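Local coordinates for protein Dot/Icm T4SS effector (Legionella pneumophila subsp. pneumophila, PDB 4HFV) that is of unknown molecular function but is probably delivered into the host cell as an effector of the Dot/Icm type IV secretion system, at residues S160-D163 and D164-L168; K93-S96 and P97-D101; G14-R17 and E18-T22. One frame throughout, in Å; residues are numbered along the deposited sequence.

Contact 1. Residues S160-D163 and D164-L168; sequences SVVD and DILEL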
ATOM      1  N   SER A 160     -12.279 -12.771 -11.984  1.00 16.13           N
ATOM      2  CA  SER A 160     -11.244 -11.807 -12.382  1.00 19.25           C
ATOM      3  C   SER A 160     -10.208 -11.641 -11.265  1.00 13.02           C
ATOM      4  O   SER A 160     -10.464 -10.988 -10.264  1.00 15.43           O
ATOM      5  CB  SER A 160     -11.840 -10.446 -12.701  1.00 27.02           C
ATOM      6  OG  SER A 160     -10.785  -9.518 -13.011  1.00 25.31           O
ATOM      7  N   VAL A 161      -9.056 -12.280 -11.434  1.00 15.61           N
ATOM      8  CA  VAL A 161      -8.003 -12.220 -10.442  1.00 15.46           C
ATOM      9  C   VAL A 161      -7.523 -10.768 -10.276  1.00 21.24           C
ATOM     10  O   VAL A 161      -7.193 -10.337  -9.162  1.00 13.41           O
ATOM     11  CB  VAL A 161      -6.867 -13.180 -10.796  1.00 13.82           C
ATOM     12  CG1 VAL A 161      -6.123 -12.756 -12.115  1.00 17.66           C
ATOM     13  CG2 VAL A 161      -5.851 -13.314  -9.662  1.00 17.74           C
ATOM     14  N   VAL A 162      -7.545  -9.978 -11.354  1.00 15.62           N
ATOM     15  CA  VAL A 162      -7.110  -8.577 -11.218  1.00 15.10           C
ATOM     16  C   VAL A 162      -8.094  -7.764 -10.392  1.00 12.54           C
ATOM     17  O   VAL A 162      -7.683  -6.953  -9.566  1.00 11.19           O
ATOM     18  CB  VAL A 162      -6.883  -7.888 -12.591  1.00 19.41           C
ATOM     19  CG1 VAL A 162      -6.522  -6.431 -12.412  1.00 13.30           C
ATOM     20  CG2 VAL A 162      -5.796  -8.599 -13.335  1.00 17.14           C
ATOM     21  N   ASP A 163      -9.391  -7.987 -10.596  1.00 17.01           N
ATOM     22  CA  ASP A 163     -10.413  -7.349  -9.766  1.00 16.51           C
ATOM     23  C   ASP A 163     -10.145  -7.663  -8.293  1.00 20.32           C
ATOM     24  O   ASP A 163     -10.241  -6.809  -7.436  1.00 13.70           O
ATOM     25  CB  ASP A 163     -11.808  -7.843 -10.130  1.00 20.54           C
ATOM     26  CG  ASP A 163     -12.377  -7.146 -11.363  1.00 29.36           C
ATOM     27  OD1 ASP A 163     -11.815  -6.121 -11.809  1.00 24.32           O
ATOM     28  OD2 ASP A 163     -13.394  -7.627 -11.876  1.00 31.53           O
ATOM     29  N   ASP A 164      -9.809  -8.910  -8.011  1.00 13.25           N
ATOM     30  CA  ASP A 164      -9.490  -9.317  -6.648  1.00 15.02           C
ATOM     31  C   ASP A 164      -8.215  -8.649  -6.089  1.00 20.28           C
ATOM     32  O   ASP A 164      -8.181  -8.211  -4.933  1.00 14.98           O
ATOM     33  CB  ASP A 164      -9.384 -10.862  -6.582  1.00 11.96           C
ATOM     34  CG  ASP A 164     -10.591 -11.504  -5.935  1.00 17.64           C
ATOM     35  OD1 ASP A 164     -11.644 -10.841  -5.727  1.00 17.96           O
ATOM     36  OD2 ASP A 164     -10.480 -12.722  -5.683  1.00 20.83           O
ATOM     37  N   ILE A 165      -7.171  -8.545  -6.900  1.00 13.64           N
ATOM     38  CA  ILE A 165      -5.967  -7.809  -6.481  1.00 15.71           C
ATOM     39  C   ILE A 165      -6.266  -6.347  -6.121  1.00 17.16           C
ATOM     40  O   ILE A 165      -5.853  -5.880  -5.055  1.00 13.51           O
ATOM     41  CB  ILE A 165      -4.892  -7.918  -7.534  1.00 12.98           C
ATOM     42  CG1 ILE A 165      -4.336  -9.343  -7.511  1.00 14.35           C
ATOM     43  CG2 ILE A 165      -3.729  -6.887  -7.280  1.00 15.68           C
ATOM     44  CD1 ILE A 165      -3.668  -9.774  -8.808  1.00 13.80           C
ATOM     45  N   LEU A 166      -7.019  -5.642  -6.971  1.00 11.94           N
ATOM     46  CA  LEU A 166      -7.423  -4.268  -6.684  1.00 12.80           C
ATOM     47  C   LEU A 166      -8.260  -4.174  -5.419  1.00 13.56           C
ATOM     48  O   LEU A 166      -8.024  -3.314  -4.571  1.00 12.19           O
ATOM     49  CB  LEU A 166      -8.232  -3.692  -7.856  1.00 20.41           C
ATOM     50  CG  LEU A 166      -7.423  -3.551  -9.163  1.00 23.41           C
ATOM     51  CD1 LEU A 166      -8.324  -3.390 -10.337  1.00 19.67           C
ATOM     52  CD2 LEU A 166      -6.437  -2.381  -9.081  1.00 23.64           C
ATOM     53  N   GLU A 167      -9.227  -5.081  -5.278  1.00 16.71           N
ATOM     54  CA  GLU A 167     -10.091  -5.048  -4.111  1.00 14.90           C
ATOM     55  C   GLU A 167      -9.270  -5.296  -2.832  1.00  9.32           C
ATOM     56  O   GLU A 167      -9.411  -4.576  -1.853  1.00 11.27           O
ATOM     57  CB  GLU A 167     -11.211  -6.071  -4.235  1.00 15.78           C
ATOM     58  CG  GLU A 167     -11.998  -6.280  -2.926  1.00 17.18           C
ATOM     59  CD  GLU A 167     -12.821  -5.095  -2.503  1.00 33.74           C
ATOM     60  OE1 GLU A 167     -13.340  -4.366  -3.387  1.00 32.08           O
ATOM     61  OE2 GLU A 167     -12.943  -4.886  -1.275  1.00 31.21           O
ATOM     62  N   LEU A 168      -8.408  -6.307  -2.855  1.00 12.84           N
ATOM     63  CA  LEU A 168      -7.575  -6.640  -1.713  1.00  9.36           C
ATOM     64  C   LEU A 168      -6.665  -5.459  -1.376  1.00 17.40           C
ATOM     65  O   LEU A 168      -6.459  -5.102  -0.205  1.00 14.18           O
ATOM     66  CB  LEU A 168      -6.761  -7.908  -1.992  1.00 12.78           C
ATOM     67  CG  LEU A 168      -7.618  -9.213  -1.930  1.00 10.53           C
ATOM     68  CD1 LEU A 168      -6.834 -10.350  -2.485  1.00 11.45           C
ATOM     69  CD2 LEU A 168      -7.988  -9.502  -0.485  1.00 12.47           C
TER

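Contact 2. Residues K93-S96 and P97-D101; sequences KYTS and PDNSD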
ATOM      1  N   LYS A  93     -28.495  -9.504   2.465  0.58 21.01           N
ATOM      2  CA  LYS A  93     -28.829  -8.096   2.712  0.58 15.94           C
ATOM      3  C   LYS A  93     -29.731  -7.903   3.933  0.58 24.27           C
ATOM      4  O   LYS A  93     -29.888  -6.777   4.439  0.58 21.58           O
ATOM      5  CB  LYS A  93     -29.483  -7.476   1.463  0.58 19.06           C
ATOM      6  CG  LYS A  93     -28.676  -7.629   0.163  0.58 29.89           C
ATOM      7  CD  LYS A  93     -27.358  -6.869   0.213  0.58 37.97           C
ATOM      8  CE  LYS A  93     -27.567  -5.366   0.023  0.58 43.25           C
ATOM      9  NZ  LYS A  93     -26.645  -4.567   0.881  0.58 42.71           N
ATOM     10  N   TYR A  94     -30.358  -8.978   4.400  1.00 20.30           N
ATOM     11  CA  TYR A  94     -31.193  -8.857   5.610  1.00 21.92           C
ATOM     12  C   TYR A  94     -31.421 -10.096   6.480  1.00 19.73           C
ATOM     13  O   TYR A  94     -32.094  -9.991   7.498  1.00 23.37           O
ATOM     14  CB  TYR A  94     -32.564  -8.186   5.312  1.00 37.37           C
ATOM     15  CG  TYR A  94     -32.970  -8.054   3.850  1.00 32.60           C
ATOM     16  CD1 TYR A  94     -33.029  -6.794   3.230  1.00 29.69           C
ATOM     17  CD2 TYR A  94     -33.324  -9.171   3.096  1.00 30.67           C
ATOM     18  CE1 TYR A  94     -33.389  -6.662   1.880  1.00 35.98           C
ATOM     19  CE2 TYR A  94     -33.684  -9.053   1.755  1.00 40.37           C
ATOM     20  CZ  TYR A  94     -33.715  -7.797   1.150  1.00 46.11           C
ATOM     21  OH  TYR A  94     -34.090  -7.679  -0.174  1.00 50.75           O
ATOM     22  N   THR A  95     -30.841 -11.237   6.129  1.00 17.27           N
ATOM     23  CA  THR A  95     -30.906 -12.421   6.965  1.00 15.53           C
ATOM     24  C   THR A  95     -29.498 -12.966   7.148  1.00 16.29           C
ATOM     25  O   THR A  95     -28.535 -12.413   6.595  1.00 14.87           O
ATOM     26  CB  THR A  95     -31.840 -13.504   6.356  1.00 17.42           C
ATOM     27  OG1 THR A  95     -31.424 -13.790   5.022  1.00 19.26           O
ATOM     28  CG2 THR A  95     -33.287 -13.033   6.337  1.00 16.29           C
ATOM     29  N   SER A  96     -29.347 -14.013   7.959  1.00 16.81           N
ATOM     30  CA  SER A  96     -27.997 -14.477   8.291  1.00 17.04           C
ATOM     31  C   SER A  96     -27.275 -15.206   7.135  1.00 18.05           C
ATOM     32  O   SER A  96     -27.864 -16.020   6.456  1.00 16.23           O
ATOM     33  CB  SER A  96     -28.026 -15.371   9.544  1.00 20.00           C
ATOM     34  OG  SER A  96     -26.732 -15.884   9.791  1.00 21.21           O
ATOM     35  N   PRO A  97     -25.980 -14.912   6.926  1.00 15.74           N
ATOM     36  CA  PRO A  97     -25.183 -15.695   5.983  1.00 10.06           C
ATOM     37  C   PRO A  97     -24.995 -17.154   6.472  1.00 16.22           C
ATOM     38  O   PRO A  97     -24.589 -18.014   5.685  1.00 13.26           O
ATOM     39  CB  PRO A  97     -23.870 -14.904   5.874  1.00 10.60           C
ATOM     40  CG  PRO A  97     -23.777 -14.186   7.172  1.00 13.61           C
ATOM     41  CD  PRO A  97     -25.187 -13.866   7.591  1.00 17.54           C
ATOM     42  N   ASP A  98     -25.356 -17.439   7.720  1.00 13.73           N
ATOM     43  CA  ASP A  98     -25.415 -18.844   8.188  1.00 18.05           C
ATOM     44  C   ASP A  98     -26.415 -19.688   7.379  1.00 20.19           C
ATOM     45  O   ASP A  98     -26.359 -20.917   7.376  1.00 13.34           O
ATOM     46  CB  ASP A  98     -25.745 -18.916   9.677  1.00 19.45           C
ATOM     47  CG  ASP A  98     -24.523 -18.760  10.538  1.00 28.23           C
ATOM     48  OD1 ASP A  98     -23.403 -18.667   9.954  1.00 24.60           O
ATOM     49  OD2 ASP A  98     -24.668 -18.750  11.785  1.00 29.80           O
ATOM     50  N   ASN A  99     -27.309 -19.031   6.662  1.00 15.79           N
ATOM     51  CA  ASN A  99     -28.153 -19.734   5.719  1.00 14.72           C
ATOM     52  C   ASN A  99     -27.411 -20.496   4.654  1.00 14.47           C
ATOM     53  O   ASN A  99     -27.960 -21.414   4.089  1.00 14.63           O
ATOM     54  CB  ASN A  99     -29.160 -18.784   5.075  1.00 15.67           C
ATOM     55  CG  ASN A  99     -30.298 -18.469   6.014  1.00 19.51           C
ATOM     56  OD1 ASN A  99     -31.088 -19.350   6.366  1.00 21.35           O
ATOM     57  ND2 ASN A  99     -30.376 -17.217   6.446  1.00 21.71           N
ATOM     58  N   SER A 100     -26.176 -20.080   4.362  1.00 13.27           N
ATOM     59  CA  SER A 100     -25.275 -20.782   3.434  1.00 13.31           C
ATOM     60  C   SER A 100     -24.449 -21.795   4.231  1.00 15.89           C
ATOM     61  O   SER A 100     -23.685 -21.420   5.136  1.00 15.46           O
ATOM     62  CB  SER A 100     -24.350 -19.760   2.724  1.00 15.43           C
ATOM     63  OG  SER A 100     -23.142 -20.365   2.270  1.00 15.53           O
ATOM     64  N   ASP A 101     -24.636 -23.076   3.943  1.00 17.17           N
ATOM     65  CA  ASP A 101     -23.827 -24.129   4.567  1.00 13.04           C
ATOM     66  C   ASP A 101     -22.325 -23.913   4.264  1.00 10.04           C
ATOM     67  O   ASP A 101     -21.462 -24.233   5.097  1.00 11.65           O
ATOM     68  CB  ASP A 101     -24.261 -25.536   4.093  1.00 16.69           C
ATOM     69  CG  ASP A 101     -25.456 -26.107   4.868  1.00 25.42           C
ATOM     70  OD1 ASP A 101     -26.066 -25.407   5.689  1.00 28.98           O
ATOM     71  OD2 ASP A 101     -25.777 -27.307   4.638  1.00 24.17           O
TER

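Contact 3. Residues G14-R17 and E18-T22; sequences GSIR and ESIIT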
ATOM      1  N   GLY A  14      -7.341 -29.374   4.557  1.00 13.09           N
ATOM      2  CA  GLY A  14      -8.200 -30.526   4.755  1.00 15.56           C
ATOM      3  C   GLY A  14      -9.658 -30.156   4.976  1.00 12.18           C
ATOM      4  O   GLY A  14     -10.560 -30.752   4.379  1.00 15.26           O
ATOM      5  N   SER A  15      -9.932 -29.157   5.805  1.00 10.81           N
ATOM      6  CA  SER A  15     -11.334 -28.911   6.106  1.00 17.36           C
ATOM      7  C   SER A  15     -11.980 -28.180   4.949  1.00 15.91           C
ATOM      8  O   SER A  15     -13.158 -28.375   4.691  1.00 16.98           O
ATOM      9  CB  SER A  15     -11.526 -28.165   7.445  1.00 10.57           C
ATOM     10  OG  SER A  15     -11.018 -26.884   7.350  1.00 13.13           O
ATOM     11  N   ILE A  16     -11.216 -27.389   4.194  1.00 10.70           N
ATOM     12  CA  ILE A  16     -11.796 -26.717   3.046  1.00 13.43           C
ATOM     13  C   ILE A  16     -12.132 -27.755   1.976  1.00 11.80           C
ATOM     14  O   ILE A  16     -13.167 -27.679   1.326  1.00 10.89           O
ATOM     15  CB  ILE A  16     -10.849 -25.622   2.494  1.00 15.28           C
ATOM     16  CG1 ILE A  16     -10.873 -24.395   3.415  1.00 14.79           C
ATOM     17  CG2 ILE A  16     -11.233 -25.216   1.055  1.00 16.76           C
ATOM     18  CD1 ILE A  16      -9.812 -23.431   3.078  1.00 12.62           C
ATOM     19  N   ARG A  17     -11.246 -28.730   1.792  1.00 11.14           N
ATOM     20  CA  ARG A  17     -11.478 -29.755   0.794  1.00 14.22           C
ATOM     21  C   ARG A  17     -12.731 -30.539   1.250  1.00 17.47           C
ATOM     22  O   ARG A  17     -13.567 -30.903   0.415  1.00 11.53           O
ATOM     23  CB  ARG A  17     -10.256 -30.679   0.642  1.00 15.54           C
ATOM     24  CG  ARG A  17      -9.076 -30.040  -0.137  1.00 20.25           C
ATOM     25  CD  ARG A  17      -7.900 -31.003  -0.359  1.00 23.01           C
ATOM     26  NE  ARG A  17      -8.411 -32.298  -0.771  1.00 26.78           N
ATOM     27  CZ  ARG A  17      -8.584 -32.689  -2.037  1.00 34.90           C
ATOM     28  NH1 ARG A  17      -8.204 -31.922  -3.056  1.00 26.02           N
ATOM     29  NH2 ARG A  17      -9.138 -33.868  -2.285  1.00 23.93           N
ATOM     30  N   GLU A  18     -12.878 -30.761   2.564  1.00 15.83           N
ATOM     31  CA  GLU A  18     -14.024 -31.541   3.038  1.00 17.93           C
ATOM     32  C   GLU A  18     -15.323 -30.769   2.754  1.00 15.43           C
ATOM     33  O   GLU A  18     -16.323 -31.378   2.292  1.00 14.42           O
ATOM     34  CB  GLU A  18     -13.942 -31.907   4.509  1.00 15.67           C
ATOM     35  CG  GLU A  18     -15.117 -32.867   4.976  1.00 18.53           C
ATOM     36  CD  GLU A  18     -15.405 -34.076   4.035  1.00 41.96           C
ATOM     37  OE1 GLU A  18     -14.452 -34.736   3.558  1.00 38.04           O
ATOM     38  OE2 GLU A  18     -16.604 -34.371   3.772  1.00 35.29           O
ATOM     39  N   SER A  19     -15.316 -29.461   2.995  0.66 13.25           N
ATOM     40  CA  SER A  19     -16.515 -28.664   2.765  0.66 19.14           C
ATOM     41  C   SER A  19     -16.872 -28.596   1.271  0.66 12.80           C
ATOM     42  O   SER A  19     -18.047 -28.507   0.897  0.66 14.36           O
ATOM     43  CB  SER A  19     -16.361 -27.274   3.390  0.66 10.18           C
ATOM     44  OG  SER A  19     -16.165 -27.393   4.798  0.66 22.97           O
ATOM     45  N   ILE A  20     -15.871 -28.667   0.414  1.00 11.10           N
ATOM     46  CA  ILE A  20     -16.129 -28.609  -1.027  1.00 11.75           C
ATOM     47  C   ILE A  20     -16.809 -29.906  -1.458  1.00 10.25           C
ATOM     48  O   ILE A  20     -17.815 -29.908  -2.194  1.00 10.42           O
ATOM     49  CB  ILE A  20     -14.856 -28.361  -1.793  1.00  9.43           C
ATOM     50  CG1 ILE A  20     -14.415 -26.905  -1.587  1.00 11.34           C
ATOM     51  CG2 ILE A  20     -15.038 -28.676  -3.296  1.00 10.34           C
ATOM     52  CD1 ILE A  20     -12.995 -26.613  -2.078  1.00 16.53           C
ATOM     53  N   ILE A  21     -16.260 -31.022  -0.996  1.00 11.33           N
ATOM     54  CA  ILE A  21     -16.893 -32.339  -1.215  1.00 14.49           C
ATOM     55  C   ILE A  21     -18.361 -32.350  -0.748  1.00 12.12           C
ATOM     56  O   ILE A  21     -19.244 -32.918  -1.401  1.00 12.73           O
ATOM     57  CB  ILE A  21     -16.054 -33.400  -0.497  1.00 13.75           C
ATOM     58  CG1 ILE A  21     -14.730 -33.610  -1.291  1.00 16.08           C
ATOM     59  CG2 ILE A  21     -16.828 -34.690  -0.315  1.00 15.60           C
ATOM     60  CD1 ILE A  21     -13.711 -34.382  -0.554  1.00 19.50           C
ATOM     61  N   THR A  22     -18.624 -31.741   0.398  1.00 11.51           N
ATOM     62  CA  THR A  22     -19.973 -31.760   0.954  1.00 10.79           C
ATOM     63  C   THR A  22     -20.881 -30.911   0.055  1.00 11.53           C
ATOM     64  O   THR A  22     -21.985 -31.309  -0.266  1.00 12.87           O
ATOM     65  CB  THR A  22     -19.951 -31.216   2.412  1.00 15.15           C
ATOM     66  OG1 THR A  22     -19.251 -32.170   3.227  1.00 19.59           O
ATOM     67  CG2 THR A  22     -21.404 -31.015   2.952  1.00 19.66           C
TER
HETATM   68  O   HOH W   1     -14.824 -28.997   6.772  1.00 14.79           O

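Contact 1. Residues S160-D163 and D164-L168
Val162 and Leu166 sit one helical turn apart, their side chains side by side and pointing the same way, with Val162 CG1 4.1 Å from Leu166 CD1. The neighbouring pair is made in the same i to i+4 spacing by Val161 CG2 and Ile165 CD1, 4.2 Å apart. Because Ile165 carries CG1 beside its own backbone N (chi1 -72°), its chain folds back over the preceding turn, and CG1 comes to 3.4 Å from Val161 O. Beneath these aliphatic groups run regular helical bonds: Leu166 N reaches Val162 O at 3.0 Å and Ile165 N reaches Val161 O at 2.9 Å. This is the tight, buried part of the contact. Its start is fixed by the N-cap Ser160, whose OG accepts from Asp163 N at 3.2 Å and so satisfies an amide of the first turn.

The other side is looser. Asp163 is exposed, and its negative charge, in the first turn, would probably be stabilised by the helix N-terminus. Glu167 N bonds Asp163 O at 2.9 Å; of the side chain, CB lies against the same oxygen before the chain bends at chi2 towards a salt bridge with Arg171. Asp164, by contrast, is buried, and its two carboxylate oxygens are held by Tyr83 OH and Tyr159 OH.

These two turns open helix 161-188 in a fold built of helices and loops, without strands. Val161 and Ile165 pack on Leu134 of helix 120-136, Asp164 and Glu167 meet helix 70-90, and Val162, Ile165 and Leu166 face Ile180 and His177 of the second subunit.

Contact 2. Residues K93-S96 and P97-D101
Ser96 and Asn99 meet through one carbonyl. Ser96 O accepts twice from Asn99: from the side-chain ND2 at 2.8 Å, in the carbonyl plane on a lone pair, and from Asn99 N at 3.1 Å, which comes from above that plane. The two donors therefore use different approaches to the same oxygen. Ser96 O lies 26° out of the Asn99 amide plane, and the ND2 bond is bent, at 139°. A third bond runs from Asp98 N to Ser96 OG, 2.9 Å long; the hydroxyl stands opposite the serine N (chi1 176°), where it can reach over Pro97 to close an ST turn.

Around this shell, Pro97 and Asp98 have the backbone angles of a 3-10 (type III) turn, and Ser100 N continues the tight winding with a bond of 2.9 Å to Pro97 O. Tyr92 packs against Pro97 and Asn99, and Tyr103 against Pro97 and Asp98. Ser100, the N-cap of helix 101-109, bonds Tyr103 N through its OG, which also meets a citrate probably from the crystallisation liquor.

With three donors gathered on Ser96, the compact turn that leads the surface loop into the next helix is held mainly by polar bonds, the tyrosines packing round it.

Contact 3. Residues G14-R17 and E18-T22
Arg17 and Ile21 are joined through the arginine carbonyl: Ile21 N donates to Arg17 O at 3.0 Å, an almost straight bond of 176°, while Ile20 N adds a weak one to the same oxygen. Ile21 keeps CG1 beside its backbone N (chi1 -73°), which lays that methylene 3.4 Å from Arg17 O. The arginine side chain makes no apolar pair with residues 18-22; the chain bends at chi3 and NH2 is taken by Glu35 O, so its charged end serves a loop rather than its own helix.

Glu18 comes next. Its N bonds Gly14 O at 2.9 Å and its CB rests 3.6 Å from both Gly14 O and Ser15 O, while the carboxylate leads away along the exposed side. Ile16 supplies the apolar part: its CG2 meets Ile20 CD1 at 3.9 Å, the two side chains slanting across each other. Elsewhere on the helix, a water donates to Ser15 O (2.7 Å) and also bonds Ser19 OG, a bridge that is doubtful because Ser19 has two modelled positions.

All this belongs to the middle of helix 9-27. Ile20 packs into Val53 and Leu57 of helix 49-64 and Phe102 of helix 101-109; Ser15 OG bonds Ser109 OG and Ser19 touches Ser105 on that same helix, while Leu38 in a loop lies against Arg17, Ile20 and Ile21.

Contacts 2 and 3 are neighbours around helix 101-109: contact 2 leads into its start, and contact 3 packs on residues from Phe102 to Ser109. Their centres are about 20 Å apart and their nearest atoms about 6 Å, without touching. Contact 1 stands apart from both, its centre about 24 Å from each, and it and contact 3 lie on opposite sides of the chain's centre. It is also the one beside the succinate site seen for this protein: the side chains of Ile165 and Ser169 are about 5 Å apart, although no succinate is bound to this chain. Contact 1 alone meets the second subunit.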